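Long-range contact in 223aa long hypothetical arylmalonate decarboxylase (Sulfolobus tokodaii, PDB 2DGD), which is of unknown function but is probably an arylmalonate decarboxylase-like lyase of the aspartate/glutamate racemase superfamily: residues 103-117 with 165-179. Sequence-based numbering, arbitrary orientation.
Sequences LKKLNVRKLWIGTPY and HLNEVLKADAVYIAC
Trp-112 and Val-169 form the tightly packed part of this contact, where the short helix 166-169 packs on the face of two neighbouring parallel strands, 110-115 and 174-177, that carries Trp-112 and Val-175. CG2 of Val-169 sits over the five-membered ring of Trp-112, 3.4 Å from its centroid and almost on the ring normal, a CH-pi contact. With CG anti to the backbone N (chi1 -166°), the indole lies beside Val-175, whose CG1 approaches CE3, and turns the edge that runs from NE1 to CZ2 to the helix. There CZ2 of Trp-112 lies 3.5 Å from CD2 of His-165, the N-cap residue, and the indole NE1 makes a straight but weak hydrogen bond to OE1 of Glu-168, which lies in the plane of the ring.

Between the strands runs a regular parallel ladder: Trp-112 N to Ala-174 O, Tyr-176 N to Trp-112 O, Gly-114 N to Tyr-176 O (2.8 Å) and Ala-178 N to Gly-114 O. Beyond it, Pro-116 CG and Tyr-117 OH both meet CB of Cys-179. On the other face, Ala-174 CB packs 3.7 Å from Val-108 CG2.

Side-chain packing is sparser where the strands begin, although backbone bonds persist: Asp-173 N donates to Lys-110 O (2.8 Å). Lys-110 N (2.6 Å) and Arg-109 N (3.0 Å) grip Asp-173 OD2 alone, tilted out of the carboxylate plane from opposite faces, which should limit its rotation. The long side chains of Arg-109, Lys-110 and Lys-171 are exposed.

The pair forms the centre of a four-stranded parallel sheet, flanked by strands 135-141 and 199-201; His-165 NE2 is hydrogen-bonded to Asp-140 OD1 on the former, and helices 155-163 and 187-195 cover the face carrying Trp-112 and Val-175.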
loop_
_atom_site.group_PDB
_atom_site.type_symbol
_atom_site.label_atom_id
_atom_site.label_comp_id
_atom_site.label_asym_id
_atom_site.label_seq_id
_atom_site.Cartn_x
_atom_site.Cartn_y
_atom_site.Cartn_z
ATOM N N LEU A 103 -25.170 -25.122 -6.984
ATOM C CA LEU A 103 -26.294 -24.511 -7.689
ATOM C C LEU A 103 -27.574 -24.683 -6.878
ATOM O O LEU A 103 -28.394 -23.766 -6.782
ATOM C CB LEU A 103 -26.470 -25.136 -9.073
ATOM C CG LEU A 103 -25.404 -24.787 -10.108
ATOM C CD1 LEU A 103 -25.674 -25.541 -11.396
ATOM C CD2 LEU A 103 -25.406 -23.301 -10.354
ATOM N N LYS A 104 -27.741 -25.863 -6.290
ATOM C CA LYS A 104 -28.920 -26.125 -5.487
ATOM C C LYS A 104 -28.919 -25.208 -4.278
ATOM O O LYS A 104 -29.921 -24.568 -3.973
ATOM C CB LYS A 104 -28.956 -27.585 -5.034
ATOM C CG LYS A 104 -29.799 -28.493 -5.912
ATOM C CD LYS A 104 -29.867 -29.901 -5.324
ATOM C CE LYS A 104 -30.446 -29.916 -3.899
ATOM N NZ LYS A 104 -30.438 -31.279 -3.286
ATOM N N LYS A 105 -27.789 -25.135 -3.590
ATOM C CA LYS A 105 -27.704 -24.283 -2.420
ATOM C C LYS A 105 -27.977 -22.833 -2.797
ATOM O O LYS A 105 -28.403 -22.038 -1.965
ATOM C CB LYS A 105 -26.329 -24.419 -1.761
ATOM C CG LYS A 105 -26.160 -23.582 -0.504
ATOM C CD LYS A 105 -24.908 -23.984 0.276
ATOM C CE LYS A 105 -24.514 -22.915 1.312
ATOM N NZ LYS A 105 -23.984 -21.662 0.674
ATOM N N LEU A 106 -27.747 -22.495 -4.060
ATOM C CA LEU A 106 -27.978 -21.136 -4.538
ATOM C C LEU A 106 -29.391 -20.952 -5.094
ATOM O O LEU A 106 -29.696 -19.924 -5.700
ATOM C CB LEU A 106 -26.958 -20.776 -5.618
ATOM C CG LEU A 106 -25.495 -20.604 -5.215
ATOM C CD1 LEU A 106 -24.644 -20.406 -6.466
ATOM C CD2 LEU A 106 -25.354 -19.421 -4.276
ATOM N N ASN A 107 -30.244 -21.952 -4.891
ATOM C CA ASN A 107 -31.623 -21.906 -5.378
ATOM C C ASN A 107 -31.677 -21.587 -6.866
ATOM O O ASN A 107 -32.374 -20.662 -7.284
ATOM C CB ASN A 107 -32.420 -20.845 -4.624
ATOM C CG ASN A 107 -32.346 -21.015 -3.125
ATOM O OD1 ASN A 107 -32.702 -22.069 -2.584
ATOM N ND2 ASN A 107 -31.885 -19.976 -2.440
ATOM N N VAL A 108 -30.946 -22.352 -7.664
ATOM C CA VAL A 108 -30.914 -22.119 -9.095
ATOM C C VAL A 108 -31.853 -23.039 -9.864
ATOM O O VAL A 108 -31.768 -24.261 -9.743
ATOM C CB VAL A 108 -29.477 -22.288 -9.640
ATOM C CG1 VAL A 108 -29.479 -22.259 -11.157
ATOM C CG2 VAL A 108 -28.592 -21.185 -9.096
ATOM N N ARG A 109 -32.753 -22.448 -10.647
ATOM C CA ARG A 109 -33.681 -23.224 -11.457
ATOM C C ARG A 109 -33.392 -23.029 -12.945
ATOM O O ARG A 109 -33.406 -23.988 -13.716
ATOM C CB ARG A 109 -35.131 -22.850 -11.142
ATOM C CG ARG A 109 -35.615 -23.351 -9.793
ATOM C CD ARG A 109 -37.130 -23.574 -9.789
ATOM N NE ARG A 109 -37.820 -22.793 -8.760
ATOM C CZ ARG A 109 -37.809 -21.462 -8.689
ATOM N NH1 ARG A 109 -38.468 -20.845 -7.713
ATOM N NH2 ARG A 109 -37.141 -20.746 -9.589
ATOM N N LYS A 110 -33.136 -21.788 -13.352
ATOM C CA LYS A 110 -32.817 -21.496 -14.748
ATOM C C LYS A 110 -31.297 -21.401 -14.882
ATOM O O LYS A 110 -30.634 -20.712 -14.112
ATOM C CB LYS A 110 -33.488 -20.194 -15.185
ATOM C CG LYS A 110 -34.991 -20.322 -15.305
ATOM C CD LYS A 110 -35.656 -18.983 -15.515
ATOM C CE LYS A 110 -37.157 -19.147 -15.644
ATOM N NZ LYS A 110 -37.861 -17.834 -15.661
ATOM N N LEU A 111 -30.749 -22.095 -15.869
ATOM C CA LEU A 111 -29.309 -22.123 -16.049
ATOM C C LEU A 111 -28.828 -21.884 -17.486
ATOM O O LEU A 111 -29.465 -22.326 -18.451
ATOM C CB LEU A 111 -28.799 -23.484 -15.564
ATOM C CG LEU A 111 -27.302 -23.764 -15.489
ATOM C CD1 LEU A 111 -26.694 -22.940 -14.366
ATOM C CD2 LEU A 111 -27.066 -25.242 -15.233
ATOM N N TRP A 112 -27.711 -21.169 -17.620
ATOM C CA TRP A 112 -27.107 -20.926 -18.924
ATOM C C TRP A 112 -25.784 -21.687 -18.842
ATOM O O TRP A 112 -25.032 -21.529 -17.871
ATOM C CB TRP A 112 -26.837 -19.448 -19.152
ATOM C CG TRP A 112 -26.534 -19.155 -20.596
ATOM C CD1 TRP A 112 -27.427 -18.781 -21.561
ATOM C CD2 TRP A 112 -25.260 -19.273 -21.253
ATOM N NE1 TRP A 112 -26.792 -18.661 -22.774
ATOM C CE2 TRP A 112 -25.464 -18.955 -22.617
ATOM C CE3 TRP A 112 -23.969 -19.617 -20.823
ATOM C CZ2 TRP A 112 -24.427 -18.969 -23.553
ATOM C CZ3 TRP A 112 -22.932 -19.631 -21.759
ATOM C CH2 TRP A 112 -23.171 -19.307 -23.110
ATOM N N ILE A 113 -25.493 -22.508 -19.847
ATOM C CA ILE A 113 -24.277 -23.315 -19.829
ATOM C C ILE A 113 -23.218 -22.991 -20.881
ATOM O O ILE A 113 -23.488 -22.995 -22.080
ATOM C CB ILE A 113 -24.635 -24.811 -19.950
ATOM C CG1 ILE A 113 -25.490 -25.225 -18.759
ATOM C CG2 ILE A 113 -23.380 -25.662 -20.025
ATOM C CD1 ILE A 113 -26.100 -26.596 -18.905
ATOM N N GLY A 114 -22.002 -22.721 -20.416
ATOM C CA GLY A 114 -20.908 -22.441 -21.323
ATOM C C GLY A 114 -19.929 -23.598 -21.254
ATOM O O GLY A 114 -19.662 -24.104 -20.169
ATOM N N THR A 115 -19.406 -24.035 -22.397
ATOM C CA THR A 115 -18.450 -25.144 -22.422
ATOM C C THR A 115 -17.325 -24.879 -23.424
ATOM O O THR A 115 -17.380 -23.931 -24.208
ATOM C CB THR A 115 -19.112 -26.487 -22.830
ATOM O OG1 THR A 115 -19.164 -26.577 -24.256
ATOM C CG2 THR A 115 -20.516 -26.588 -22.289
ATOM N N PRO A 116 -16.273 -25.703 -23.392
ATOM C CA PRO A 116 -15.181 -25.490 -24.337
ATOM C C PRO A 116 -15.291 -26.487 -25.495
ATOM O O PRO A 116 -14.520 -26.436 -26.448
ATOM C CB PRO A 116 -13.953 -25.740 -23.476
ATOM C CG PRO A 116 -14.394 -26.897 -22.648
ATOM C CD PRO A 116 -15.830 -26.544 -22.263
ATOM N N TYR A 117 -16.279 -27.375 -25.400
ATOM C CA TYR A 117 -16.509 -28.434 -26.385
ATOM C C TYR A 117 -17.157 -28.025 -27.701
ATOM O O TYR A 117 -17.514 -26.869 -27.912
ATOM C CB TYR A 117 -17.376 -29.531 -25.771
ATOM C CG TYR A 117 -17.050 -29.857 -24.339
ATOM C CD1 TYR A 117 -15.772 -30.259 -23.968
ATOM C CD2 TYR A 117 -18.030 -29.779 -23.353
ATOM C CE1 TYR A 117 -15.474 -30.579 -22.649
ATOM C CE2 TYR A 117 -17.749 -30.094 -22.033
ATOM C CZ TYR A 117 -16.470 -30.496 -21.684
ATOM O OH TYR A 117 -16.202 -30.836 -20.377
ATOM N N HIS A 165 -23.949 -13.956 -25.530
ATOM C CA HIS A 165 -25.349 -14.368 -25.458
ATOM C C HIS A 165 -26.063 -13.659 -24.311
ATOM O O HIS A 165 -26.957 -14.223 -23.683
ATOM C CB HIS A 165 -25.423 -15.878 -25.254
ATOM C CG HIS A 165 -24.844 -16.660 -26.386
ATOM N ND1 HIS A 165 -25.497 -16.818 -27.588
ATOM C CD2 HIS A 165 -23.657 -17.295 -26.514
ATOM C CE1 HIS A 165 -24.737 -17.520 -28.408
ATOM N NE2 HIS A 165 -23.615 -17.820 -27.780
ATOM N N LEU A 166 -25.665 -12.417 -24.052
ATOM C CA LEU A 166 -26.228 -11.614 -22.974
ATOM C C LEU A 166 -27.739 -11.764 -22.803
ATOM O O LEU A 166 -28.231 -12.044 -21.703
ATOM C CB LEU A 166 -25.914 -10.139 -23.207
ATOM C CG LEU A 166 -25.413 -9.311 -22.023
ATOM C CD1 LEU A 166 -25.792 -7.870 -22.277
ATOM C CD2 LEU A 166 -26.009 -9.775 -20.713
ATOM N N ASN A 167 -28.466 -11.566 -23.901
ATOM C CA ASN A 167 -29.920 -11.642 -23.895
ATOM C C ASN A 167 -30.498 -12.873 -23.191
ATOM O O ASN A 167 -31.454 -12.761 -22.419
ATOM C CB ASN A 167 -30.450 -11.569 -25.329
ATOM C CG ASN A 167 -31.954 -11.829 -25.406
ATOM O OD1 ASN A 167 -32.754 -11.104 -24.803
ATOM N ND2 ASN A 167 -32.343 -12.875 -26.146
ATOM N N GLU A 168 -29.935 -14.046 -23.467
ATOM C CA GLU A 168 -30.417 -15.271 -22.847
ATOM C C GLU A 168 -29.845 -15.413 -21.440
ATOM O O GLU A 168 -30.568 -15.729 -20.493
ATOM C CB GLU A 168 -29.984 -16.495 -23.639
ATOM C CG GLU A 168 -30.178 -16.440 -25.124
ATOM C CD GLU A 168 -29.614 -17.698 -25.773
ATOM O OE1 GLU A 168 -28.389 -17.942 -25.625
ATOM O OE2 GLU A 168 -30.392 -18.450 -26.413
ATOM N N VAL A 169 -28.535 -15.201 -21.318
ATOM C CA VAL A 169 -27.861 -15.331 -20.033
ATOM C C VAL A 169 -28.612 -14.606 -18.932
ATOM O O VAL A 169 -28.719 -15.115 -17.813
ATOM C CB VAL A 169 -26.413 -14.794 -20.091
ATOM C CG1 VAL A 169 -25.836 -14.698 -18.687
ATOM C CG2 VAL A 169 -25.551 -15.718 -20.929
ATOM N N LEU A 170 -29.137 -13.425 -19.256
ATOM C CA LEU A 170 -29.875 -12.618 -18.290
ATOM C C LEU A 170 -31.178 -13.254 -17.874
ATOM O O LEU A 170 -31.824 -12.785 -16.951
ATOM C CB LEU A 170 -30.153 -11.225 -18.852
ATOM C CG LEU A 170 -28.914 -10.351 -19.025
ATOM C CD1 LEU A 170 -29.333 -8.978 -19.510
ATOM C CD2 LEU A 170 -28.159 -10.242 -17.703
ATOM N N LYS A 171 -31.566 -14.318 -18.565
ATOM C CA LYS A 171 -32.800 -15.017 -18.238
ATOM C C LYS A 171 -32.541 -16.141 -17.245
ATOM O O LYS A 171 -33.473 -16.731 -16.707
ATOM C CB LYS A 171 -33.435 -15.609 -19.496
ATOM C CG LYS A 171 -33.914 -14.591 -20.503
ATOM C CD LYS A 171 -34.330 -15.296 -21.775
ATOM C CE LYS A 171 -34.868 -14.334 -22.807
ATOM N NZ LYS A 171 -35.114 -15.084 -24.065
ATOM N N ALA A 172 -31.272 -16.443 -17.004
ATOM C CA ALA A 172 -30.905 -17.518 -16.090
ATOM C C ALA A 172 -30.728 -17.036 -14.654
ATOM O O ALA A 172 -30.676 -15.833 -14.391
ATOM C CB ALA A 172 -29.618 -18.191 -16.576
ATOM N N ASP A 173 -30.651 -17.984 -13.727
ATOM C CA ASP A 173 -30.454 -17.660 -12.320
ATOM C C ASP A 173 -28.966 -17.707 -12.042
ATOM O O ASP A 173 -28.487 -17.165 -11.046
ATOM C CB ASP A 173 -31.144 -18.677 -11.414
ATOM C CG ASP A 173 -32.639 -18.645 -11.543
ATOM O OD1 ASP A 173 -33.205 -17.538 -11.463
ATOM O OD2 ASP A 173 -33.251 -19.722 -11.715
ATOM N N ALA A 174 -28.240 -18.369 -12.937
ATOM C CA ALA A 174 -26.802 -18.516 -12.800
ATOM C C ALA A 174 -26.224 -19.079 -14.081
ATOM O O ALA A 174 -26.952 -19.617 -14.915
ATOM C CB ALA A 174 -26.483 -19.450 -11.637
ATOM N N VAL A 175 -24.911 -18.946 -14.223
ATOM C CA VAL A 175 -24.189 -19.458 -15.376
ATOM C C VAL A 175 -23.254 -20.555 -14.887
ATOM O O VAL A 175 -22.709 -20.479 -13.780
ATOM C CB VAL A 175 -23.331 -18.363 -16.040
ATOM C CG1 VAL A 175 -22.388 -18.986 -17.047
ATOM C CG2 VAL A 175 -24.217 -17.324 -16.710
ATOM N N TYR A 176 -23.074 -21.580 -15.708
ATOM C CA TYR A 176 -22.179 -22.671 -15.356
ATOM C C TYR A 176 -21.187 -22.858 -16.487
ATOM O O TYR A 176 -21.583 -22.952 -17.645
ATOM C CB TYR A 176 -22.967 -23.969 -15.134
ATOM C CG TYR A 176 -22.104 -25.220 -15.109
ATOM C CD1 TYR A 176 -21.079 -25.374 -14.175
ATOM C CD2 TYR A 176 -22.305 -26.243 -16.034
ATOM C CE1 TYR A 176 -20.272 -26.517 -14.166
ATOM C CE2 TYR A 176 -21.507 -27.387 -16.032
ATOM C CZ TYR A 176 -20.492 -27.517 -15.097
ATOM O OH TYR A 176 -19.694 -28.644 -15.107
ATOM N N ILE A 177 -19.899 -22.897 -16.156
ATOM C CA ILE A 177 -18.864 -23.097 -17.165
ATOM C C ILE A 177 -18.213 -24.450 -16.915
ATOM O O ILE A 177 -17.496 -24.631 -15.929
ATOM C CB ILE A 177 -17.804 -21.977 -17.102
ATOM C CG1 ILE A 177 -18.476 -20.627 -17.335
ATOM C CG2 ILE A 177 -16.753 -22.188 -18.169
ATOM C CD1 ILE A 177 -17.556 -19.443 -17.148
ATOM N N ALA A 178 -18.465 -25.396 -17.816
ATOM C CA ALA A 178 -17.946 -26.758 -17.693
ATOM C C ALA A 178 -16.474 -26.972 -18.047
ATOM O O ALA A 178 -15.865 -26.167 -18.743
ATOM C CB ALA A 178 -18.808 -27.701 -18.517
ATOM N N CYS A 179 -15.936 -28.080 -17.546
ATOM C CA CYS A 179 -14.555 -28.530 -17.751
ATOM C C CYS A 179 -13.515 -27.881 -16.844
ATOM O O CYS A 179 -13.409 -26.653 -16.762
ATOM C CB CYS A 179 -14.117 -28.373 -19.216
ATOM S SG CYS A 179 -12.831 -29.581 -19.697
#